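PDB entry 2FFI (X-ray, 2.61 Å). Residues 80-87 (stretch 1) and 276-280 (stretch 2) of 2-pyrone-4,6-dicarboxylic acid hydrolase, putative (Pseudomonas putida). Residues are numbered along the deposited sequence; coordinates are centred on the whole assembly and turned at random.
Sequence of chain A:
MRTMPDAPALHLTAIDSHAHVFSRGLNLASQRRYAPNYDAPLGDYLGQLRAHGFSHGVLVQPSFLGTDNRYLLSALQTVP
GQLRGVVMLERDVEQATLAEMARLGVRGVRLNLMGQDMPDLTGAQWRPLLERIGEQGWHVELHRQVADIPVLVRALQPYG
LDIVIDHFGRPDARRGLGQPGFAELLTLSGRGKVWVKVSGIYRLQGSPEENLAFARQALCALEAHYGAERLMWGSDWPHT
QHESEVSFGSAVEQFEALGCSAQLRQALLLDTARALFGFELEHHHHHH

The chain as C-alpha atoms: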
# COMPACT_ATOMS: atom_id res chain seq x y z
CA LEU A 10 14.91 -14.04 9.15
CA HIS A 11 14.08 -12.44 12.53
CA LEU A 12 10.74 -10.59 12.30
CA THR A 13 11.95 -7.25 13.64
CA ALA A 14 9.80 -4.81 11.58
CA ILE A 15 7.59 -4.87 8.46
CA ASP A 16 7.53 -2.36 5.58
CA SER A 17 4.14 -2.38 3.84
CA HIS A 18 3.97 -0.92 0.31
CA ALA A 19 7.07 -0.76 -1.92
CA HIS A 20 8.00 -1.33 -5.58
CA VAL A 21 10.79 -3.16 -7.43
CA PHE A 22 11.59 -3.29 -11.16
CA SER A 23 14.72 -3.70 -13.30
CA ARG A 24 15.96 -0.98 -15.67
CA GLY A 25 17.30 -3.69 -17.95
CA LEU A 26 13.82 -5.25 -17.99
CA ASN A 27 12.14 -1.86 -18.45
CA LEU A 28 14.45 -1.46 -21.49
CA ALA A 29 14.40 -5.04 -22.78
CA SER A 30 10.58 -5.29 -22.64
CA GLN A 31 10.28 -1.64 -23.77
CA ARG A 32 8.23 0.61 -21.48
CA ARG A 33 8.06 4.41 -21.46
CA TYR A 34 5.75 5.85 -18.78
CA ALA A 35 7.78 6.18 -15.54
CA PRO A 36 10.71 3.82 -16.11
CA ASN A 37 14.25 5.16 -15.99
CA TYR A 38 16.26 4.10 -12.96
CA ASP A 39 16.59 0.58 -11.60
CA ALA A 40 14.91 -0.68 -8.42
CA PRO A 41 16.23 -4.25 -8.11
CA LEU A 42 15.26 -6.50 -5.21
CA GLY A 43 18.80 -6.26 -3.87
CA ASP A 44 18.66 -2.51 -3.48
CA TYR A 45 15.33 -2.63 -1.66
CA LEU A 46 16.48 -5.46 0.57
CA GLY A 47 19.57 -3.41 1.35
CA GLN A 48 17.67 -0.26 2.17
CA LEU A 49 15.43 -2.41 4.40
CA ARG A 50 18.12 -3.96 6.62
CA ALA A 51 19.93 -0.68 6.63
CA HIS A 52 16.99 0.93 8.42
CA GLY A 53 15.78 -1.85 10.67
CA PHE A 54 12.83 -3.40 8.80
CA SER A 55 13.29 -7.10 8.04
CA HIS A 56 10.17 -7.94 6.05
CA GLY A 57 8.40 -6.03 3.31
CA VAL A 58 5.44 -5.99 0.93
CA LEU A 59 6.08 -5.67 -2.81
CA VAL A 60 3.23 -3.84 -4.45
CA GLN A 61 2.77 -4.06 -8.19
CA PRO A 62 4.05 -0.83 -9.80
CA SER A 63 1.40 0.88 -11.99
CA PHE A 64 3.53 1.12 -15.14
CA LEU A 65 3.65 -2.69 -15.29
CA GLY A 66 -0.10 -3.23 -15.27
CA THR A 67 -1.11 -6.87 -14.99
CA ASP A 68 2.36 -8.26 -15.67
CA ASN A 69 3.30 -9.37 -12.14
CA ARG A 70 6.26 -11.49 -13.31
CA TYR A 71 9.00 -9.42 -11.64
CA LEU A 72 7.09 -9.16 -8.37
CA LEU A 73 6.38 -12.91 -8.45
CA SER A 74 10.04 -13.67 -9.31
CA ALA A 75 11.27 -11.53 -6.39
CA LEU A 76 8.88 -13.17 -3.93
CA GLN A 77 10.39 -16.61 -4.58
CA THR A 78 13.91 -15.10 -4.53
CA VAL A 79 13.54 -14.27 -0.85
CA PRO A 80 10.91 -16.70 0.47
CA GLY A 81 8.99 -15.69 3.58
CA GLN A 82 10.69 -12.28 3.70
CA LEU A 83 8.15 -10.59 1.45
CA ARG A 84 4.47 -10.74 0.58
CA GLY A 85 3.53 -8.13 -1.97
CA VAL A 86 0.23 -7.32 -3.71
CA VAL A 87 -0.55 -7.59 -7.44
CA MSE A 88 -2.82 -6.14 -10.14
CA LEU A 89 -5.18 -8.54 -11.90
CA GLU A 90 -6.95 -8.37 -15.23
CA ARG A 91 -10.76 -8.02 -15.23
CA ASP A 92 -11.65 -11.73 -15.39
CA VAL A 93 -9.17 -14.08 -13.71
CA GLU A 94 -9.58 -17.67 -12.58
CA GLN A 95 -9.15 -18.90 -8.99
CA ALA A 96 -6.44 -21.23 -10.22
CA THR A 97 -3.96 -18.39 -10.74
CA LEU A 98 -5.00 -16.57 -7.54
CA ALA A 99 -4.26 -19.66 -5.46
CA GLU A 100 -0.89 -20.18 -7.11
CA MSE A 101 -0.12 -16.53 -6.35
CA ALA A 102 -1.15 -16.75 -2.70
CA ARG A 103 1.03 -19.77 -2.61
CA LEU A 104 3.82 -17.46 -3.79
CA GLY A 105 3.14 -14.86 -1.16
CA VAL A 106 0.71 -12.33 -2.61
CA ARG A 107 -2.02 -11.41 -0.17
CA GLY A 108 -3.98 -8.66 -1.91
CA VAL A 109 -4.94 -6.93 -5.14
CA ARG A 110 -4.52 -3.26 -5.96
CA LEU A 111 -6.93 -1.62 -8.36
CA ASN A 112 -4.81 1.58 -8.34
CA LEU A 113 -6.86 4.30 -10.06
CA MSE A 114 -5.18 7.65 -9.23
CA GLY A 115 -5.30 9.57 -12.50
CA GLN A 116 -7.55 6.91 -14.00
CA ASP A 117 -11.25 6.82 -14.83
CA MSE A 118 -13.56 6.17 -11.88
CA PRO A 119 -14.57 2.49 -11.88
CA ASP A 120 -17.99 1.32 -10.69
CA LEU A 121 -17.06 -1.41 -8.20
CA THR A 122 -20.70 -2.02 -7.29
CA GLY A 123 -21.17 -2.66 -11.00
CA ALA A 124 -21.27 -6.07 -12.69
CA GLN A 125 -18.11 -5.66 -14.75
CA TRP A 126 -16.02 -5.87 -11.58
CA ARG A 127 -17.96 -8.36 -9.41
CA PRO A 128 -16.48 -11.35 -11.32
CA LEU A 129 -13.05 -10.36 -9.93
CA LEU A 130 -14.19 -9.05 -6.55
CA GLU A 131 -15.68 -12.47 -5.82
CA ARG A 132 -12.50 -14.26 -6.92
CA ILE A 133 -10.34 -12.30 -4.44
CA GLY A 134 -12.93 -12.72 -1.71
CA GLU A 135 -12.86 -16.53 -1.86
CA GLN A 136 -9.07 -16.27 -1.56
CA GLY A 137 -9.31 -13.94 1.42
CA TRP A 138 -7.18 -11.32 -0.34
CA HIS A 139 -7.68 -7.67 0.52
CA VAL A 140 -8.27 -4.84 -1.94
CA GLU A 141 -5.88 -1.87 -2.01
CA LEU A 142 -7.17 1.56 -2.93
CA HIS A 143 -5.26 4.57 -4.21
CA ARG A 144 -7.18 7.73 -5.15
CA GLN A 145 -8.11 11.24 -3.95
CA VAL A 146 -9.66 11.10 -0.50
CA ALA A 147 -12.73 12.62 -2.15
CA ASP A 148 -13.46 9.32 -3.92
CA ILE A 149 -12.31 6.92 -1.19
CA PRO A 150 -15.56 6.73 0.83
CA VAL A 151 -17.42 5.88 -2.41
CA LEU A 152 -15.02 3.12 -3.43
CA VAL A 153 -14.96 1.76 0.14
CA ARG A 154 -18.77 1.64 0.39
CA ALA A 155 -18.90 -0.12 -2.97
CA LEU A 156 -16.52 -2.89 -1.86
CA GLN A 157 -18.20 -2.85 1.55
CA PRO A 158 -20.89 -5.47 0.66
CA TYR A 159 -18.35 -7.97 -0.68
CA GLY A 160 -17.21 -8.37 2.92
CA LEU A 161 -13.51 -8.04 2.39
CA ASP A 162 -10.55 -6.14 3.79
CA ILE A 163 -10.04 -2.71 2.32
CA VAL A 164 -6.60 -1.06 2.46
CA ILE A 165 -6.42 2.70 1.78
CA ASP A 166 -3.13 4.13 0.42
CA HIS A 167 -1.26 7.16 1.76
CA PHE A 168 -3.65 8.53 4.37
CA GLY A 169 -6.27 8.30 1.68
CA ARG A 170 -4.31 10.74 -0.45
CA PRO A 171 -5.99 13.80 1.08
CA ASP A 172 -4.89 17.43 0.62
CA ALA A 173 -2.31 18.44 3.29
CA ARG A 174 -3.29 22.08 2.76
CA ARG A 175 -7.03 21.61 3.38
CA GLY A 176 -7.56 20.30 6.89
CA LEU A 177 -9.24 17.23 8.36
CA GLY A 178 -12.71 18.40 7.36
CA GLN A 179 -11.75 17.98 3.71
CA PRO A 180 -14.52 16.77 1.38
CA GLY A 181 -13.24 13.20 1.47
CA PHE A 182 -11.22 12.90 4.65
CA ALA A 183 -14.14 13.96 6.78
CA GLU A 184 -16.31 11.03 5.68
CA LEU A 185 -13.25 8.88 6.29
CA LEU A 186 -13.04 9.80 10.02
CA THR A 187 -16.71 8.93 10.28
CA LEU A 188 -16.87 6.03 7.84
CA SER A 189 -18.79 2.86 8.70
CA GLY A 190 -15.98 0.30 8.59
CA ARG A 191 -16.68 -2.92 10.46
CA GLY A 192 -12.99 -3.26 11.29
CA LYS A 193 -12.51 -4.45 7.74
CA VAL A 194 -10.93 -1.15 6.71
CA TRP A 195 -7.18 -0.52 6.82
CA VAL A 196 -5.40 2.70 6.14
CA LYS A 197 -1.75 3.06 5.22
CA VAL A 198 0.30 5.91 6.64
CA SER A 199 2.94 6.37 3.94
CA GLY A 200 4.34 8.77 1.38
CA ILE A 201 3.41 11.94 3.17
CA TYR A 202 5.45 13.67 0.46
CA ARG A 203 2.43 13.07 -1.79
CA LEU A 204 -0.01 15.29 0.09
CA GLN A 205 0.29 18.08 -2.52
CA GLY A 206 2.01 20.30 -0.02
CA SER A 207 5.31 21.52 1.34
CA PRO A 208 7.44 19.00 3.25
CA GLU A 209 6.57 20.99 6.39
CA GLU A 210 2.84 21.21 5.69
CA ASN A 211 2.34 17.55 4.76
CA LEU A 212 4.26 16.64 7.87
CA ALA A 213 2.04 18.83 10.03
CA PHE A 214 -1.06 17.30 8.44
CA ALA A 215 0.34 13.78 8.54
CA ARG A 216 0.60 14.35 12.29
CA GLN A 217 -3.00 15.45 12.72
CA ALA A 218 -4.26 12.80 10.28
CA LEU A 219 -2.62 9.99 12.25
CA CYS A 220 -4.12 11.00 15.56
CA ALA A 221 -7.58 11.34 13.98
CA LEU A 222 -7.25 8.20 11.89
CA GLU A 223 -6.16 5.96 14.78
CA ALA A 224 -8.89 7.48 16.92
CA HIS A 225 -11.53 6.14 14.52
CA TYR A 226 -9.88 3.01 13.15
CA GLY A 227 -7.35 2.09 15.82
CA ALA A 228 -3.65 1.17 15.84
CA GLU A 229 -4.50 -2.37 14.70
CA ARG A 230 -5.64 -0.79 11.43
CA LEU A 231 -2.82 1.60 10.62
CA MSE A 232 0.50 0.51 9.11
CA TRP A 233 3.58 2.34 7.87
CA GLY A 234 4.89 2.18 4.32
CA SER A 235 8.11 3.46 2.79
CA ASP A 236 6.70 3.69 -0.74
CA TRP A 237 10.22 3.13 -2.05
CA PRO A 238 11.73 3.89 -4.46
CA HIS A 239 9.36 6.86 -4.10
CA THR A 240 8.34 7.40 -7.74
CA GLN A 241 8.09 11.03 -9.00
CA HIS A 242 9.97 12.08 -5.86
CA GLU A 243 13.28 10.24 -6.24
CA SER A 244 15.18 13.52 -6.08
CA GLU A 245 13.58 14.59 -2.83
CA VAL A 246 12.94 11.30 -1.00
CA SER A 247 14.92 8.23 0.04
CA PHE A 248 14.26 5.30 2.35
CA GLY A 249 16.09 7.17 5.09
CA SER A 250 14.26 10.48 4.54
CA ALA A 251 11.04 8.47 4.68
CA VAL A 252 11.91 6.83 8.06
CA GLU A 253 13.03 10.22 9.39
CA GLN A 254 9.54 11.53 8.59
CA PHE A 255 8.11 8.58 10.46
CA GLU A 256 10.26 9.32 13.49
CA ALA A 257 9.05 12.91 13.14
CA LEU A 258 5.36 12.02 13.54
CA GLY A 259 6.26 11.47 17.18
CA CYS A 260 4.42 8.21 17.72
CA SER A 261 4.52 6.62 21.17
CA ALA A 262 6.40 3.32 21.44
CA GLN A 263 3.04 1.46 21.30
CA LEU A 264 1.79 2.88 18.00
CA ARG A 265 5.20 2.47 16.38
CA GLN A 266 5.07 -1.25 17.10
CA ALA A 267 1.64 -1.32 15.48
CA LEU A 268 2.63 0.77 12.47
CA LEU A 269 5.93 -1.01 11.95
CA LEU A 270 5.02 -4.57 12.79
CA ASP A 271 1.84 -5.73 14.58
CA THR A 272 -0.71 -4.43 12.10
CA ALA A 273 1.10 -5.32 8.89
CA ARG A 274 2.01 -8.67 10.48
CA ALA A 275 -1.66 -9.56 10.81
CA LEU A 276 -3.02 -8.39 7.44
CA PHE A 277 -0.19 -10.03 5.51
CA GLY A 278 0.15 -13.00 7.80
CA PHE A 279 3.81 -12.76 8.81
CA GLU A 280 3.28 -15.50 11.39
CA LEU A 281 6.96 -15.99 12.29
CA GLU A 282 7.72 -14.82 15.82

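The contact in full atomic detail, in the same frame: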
# COMPACT_ATOMS: atom_id res chain seq x y z
N PRO A 80 12.10 -16.09 -0.12
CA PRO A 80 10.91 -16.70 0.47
C PRO A 80 10.64 -16.32 1.93
O PRO A 80 11.55 -16.29 2.76
CB PRO A 80 11.17 -18.19 0.28
CG PRO A 80 12.68 -18.28 0.34
CD PRO A 80 13.09 -17.11 -0.51
N GLY A 81 9.37 -16.04 2.23
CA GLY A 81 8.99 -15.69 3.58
C GLY A 81 9.23 -14.23 3.91
O GLY A 81 8.41 -13.60 4.58
N GLN A 82 10.34 -13.68 3.42
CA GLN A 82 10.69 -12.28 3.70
C GLN A 82 9.74 -11.23 3.14
O GLN A 82 9.63 -10.14 3.69
CB GLN A 82 12.13 -12.00 3.22
CG GLN A 82 12.63 -10.59 3.54
CD GLN A 82 14.16 -10.48 3.56
OE1 GLN A 82 14.84 -10.99 2.66
NE2 GLN A 82 14.70 -9.79 4.57
N LEU A 83 9.05 -11.55 2.06
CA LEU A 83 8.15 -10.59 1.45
C LEU A 83 6.78 -11.16 1.16
O LEU A 83 6.61 -12.38 1.14
CB LEU A 83 8.76 -10.09 0.13
CG LEU A 83 10.13 -9.44 0.21
CD1 LEU A 83 10.68 -9.18 -1.18
CD2 LEU A 83 10.02 -8.16 1.03
N ARG A 84 5.81 -10.28 0.92
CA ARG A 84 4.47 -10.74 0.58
C ARG A 84 4.01 -10.11 -0.71
O ARG A 84 3.71 -10.80 -1.69
CB ARG A 84 3.47 -10.44 1.70
CG ARG A 84 3.64 -11.33 2.91
CD ARG A 84 3.48 -12.81 2.59
NE ARG A 84 3.64 -13.58 3.81
CZ ARG A 84 4.69 -14.36 4.06
NH1 ARG A 84 4.75 -15.02 5.21
NH2 ARG A 84 5.64 -14.50 3.15
N GLY A 85 3.95 -8.79 -0.74
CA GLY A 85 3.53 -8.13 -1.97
C GLY A 85 2.11 -8.37 -2.50
O GLY A 85 1.54 -9.46 -2.36
N VAL A 86 1.57 -7.32 -3.12
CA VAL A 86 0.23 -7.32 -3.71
C VAL A 86 0.36 -7.14 -5.22
O VAL A 86 1.33 -6.54 -5.69
CB VAL A 86 -0.61 -6.16 -3.14
CG1 VAL A 86 -0.37 -6.02 -1.64
CG2 VAL A 86 -0.30 -4.88 -3.85
N VAL A 87 -0.59 -7.68 -5.98
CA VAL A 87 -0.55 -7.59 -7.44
C VAL A 87 -1.74 -6.85 -8.06
O VAL A 87 -2.63 -6.34 -7.36
CB VAL A 87 -0.47 -9.00 -8.09
CG1 VAL A 87 0.80 -9.72 -7.64
CG2 VAL A 87 -1.69 -9.83 -7.73
N LEU A 276 -2.47 -8.47 8.79
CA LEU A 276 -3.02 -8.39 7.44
C LEU A 276 -2.29 -9.24 6.40
O LEU A 276 -2.91 -9.86 5.54
CB LEU A 276 -3.04 -6.94 6.96
CG LEU A 276 -3.92 -6.64 5.75
CD1 LEU A 276 -5.37 -6.77 6.19
CD2 LEU A 276 -3.64 -5.24 5.21
N PHE A 277 -0.96 -9.26 6.48
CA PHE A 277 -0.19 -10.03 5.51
C PHE A 277 0.26 -11.36 6.06
O PHE A 277 1.05 -12.05 5.43
CB PHE A 277 1.04 -9.24 5.03
CG PHE A 277 0.70 -7.97 4.34
CD1 PHE A 277 0.51 -6.80 5.06
CD2 PHE A 277 0.50 -7.94 2.96
CE1 PHE A 277 0.12 -5.63 4.44
CE2 PHE A 277 0.11 -6.77 2.32
CZ PHE A 277 -0.09 -5.62 3.06
N GLY A 278 -0.24 -11.73 7.23
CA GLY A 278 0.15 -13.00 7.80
C GLY A 278 1.65 -13.27 7.81
O GLY A 278 2.14 -14.10 7.04
N PHE A 279 2.37 -12.57 8.68
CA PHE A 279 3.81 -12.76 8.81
C PHE A 279 4.07 -13.61 10.05
O PHE A 279 5.04 -13.41 10.77
CB PHE A 279 4.52 -11.42 8.93
CG PHE A 279 4.90 -10.84 7.61
CD1 PHE A 279 5.88 -11.44 6.84
CD2 PHE A 279 4.30 -9.69 7.14
CE1 PHE A 279 6.24 -10.91 5.61
CE2 PHE A 279 4.66 -9.15 5.91
CZ PHE A 279 5.63 -9.76 5.15
N GLU A 280 3.20 -14.58 10.26
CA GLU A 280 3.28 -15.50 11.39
C GLU A 280 4.65 -16.16 11.53
O GLU A 280 4.83 -17.32 11.13
CB GLU A 280 2.20 -16.59 11.24
CG GLU A 280 0.78 -16.03 11.03
CD GLU A 280 -0.23 -17.09 10.61
OE1 GLU A 280 -0.01 -17.72 9.55
OE2 GLU A 280 -1.23 -17.28 11.33

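Two segments almost two hundred residues apart in sequence meet where a helix near the C-terminal end of the chain gives out, and together they bury 278 Å² of surface. The nearest CA pairs are well separated: CA of Arg84 lies 6.8 Å from CA of Phe277, and CA of Gly81 lies 7.9 Å from CA of Phe279. The gap is filled largely by Arg84 and the two phenylalanines.

Leu276, still helical, stays out of reach. Phe277 is the first residue to leave helical backbone angles, and its CA-to-CB bond points toward stretch 1. Its ring, with chi1 in the m well, meets Val86 at its edge, where CG1 of Val86 lies 4.1 Å from CE2 of Phe277 in an apolar contact between two buried residues. The aliphatic part of Arg84 packs against the base of the same side chain, with CG of Arg84 4.0 Å from CB of Phe277. The carbonyl of Phe277 accepts a weak hydrogen bond from the same arginine, NE of Arg84 to O of Phe277 at 3.4 Å.

Gly278 adopts a positive phi, which favours glycine, and offers the next carbonyl: NH1 of Arg84 donates a second weak hydrogen bond to O of Gly278, at 3.3 Å. Both acceptors lie near the guanidinium plane, at its edge, where the N-H groups point. Within stretch 1, NH2 of Arg84 donates a hydrogen bond to O of Leu83 at 3.1 Å, so all three guanidinium nitrogens donate to backbone carbonyls.

The CA-to-CB bond of Phe279 points sideways, yet its ring reaches back over Arg84. CG of Arg84 lies 3.4 Å from CZ of Phe279, and the guanidinium and the ring each present a face to the other. The ring edge meets stretch 1 backbone, with O of Gly81 3.6 Å from CE1 of Phe279. Glu280 then makes no contact with stretch 1.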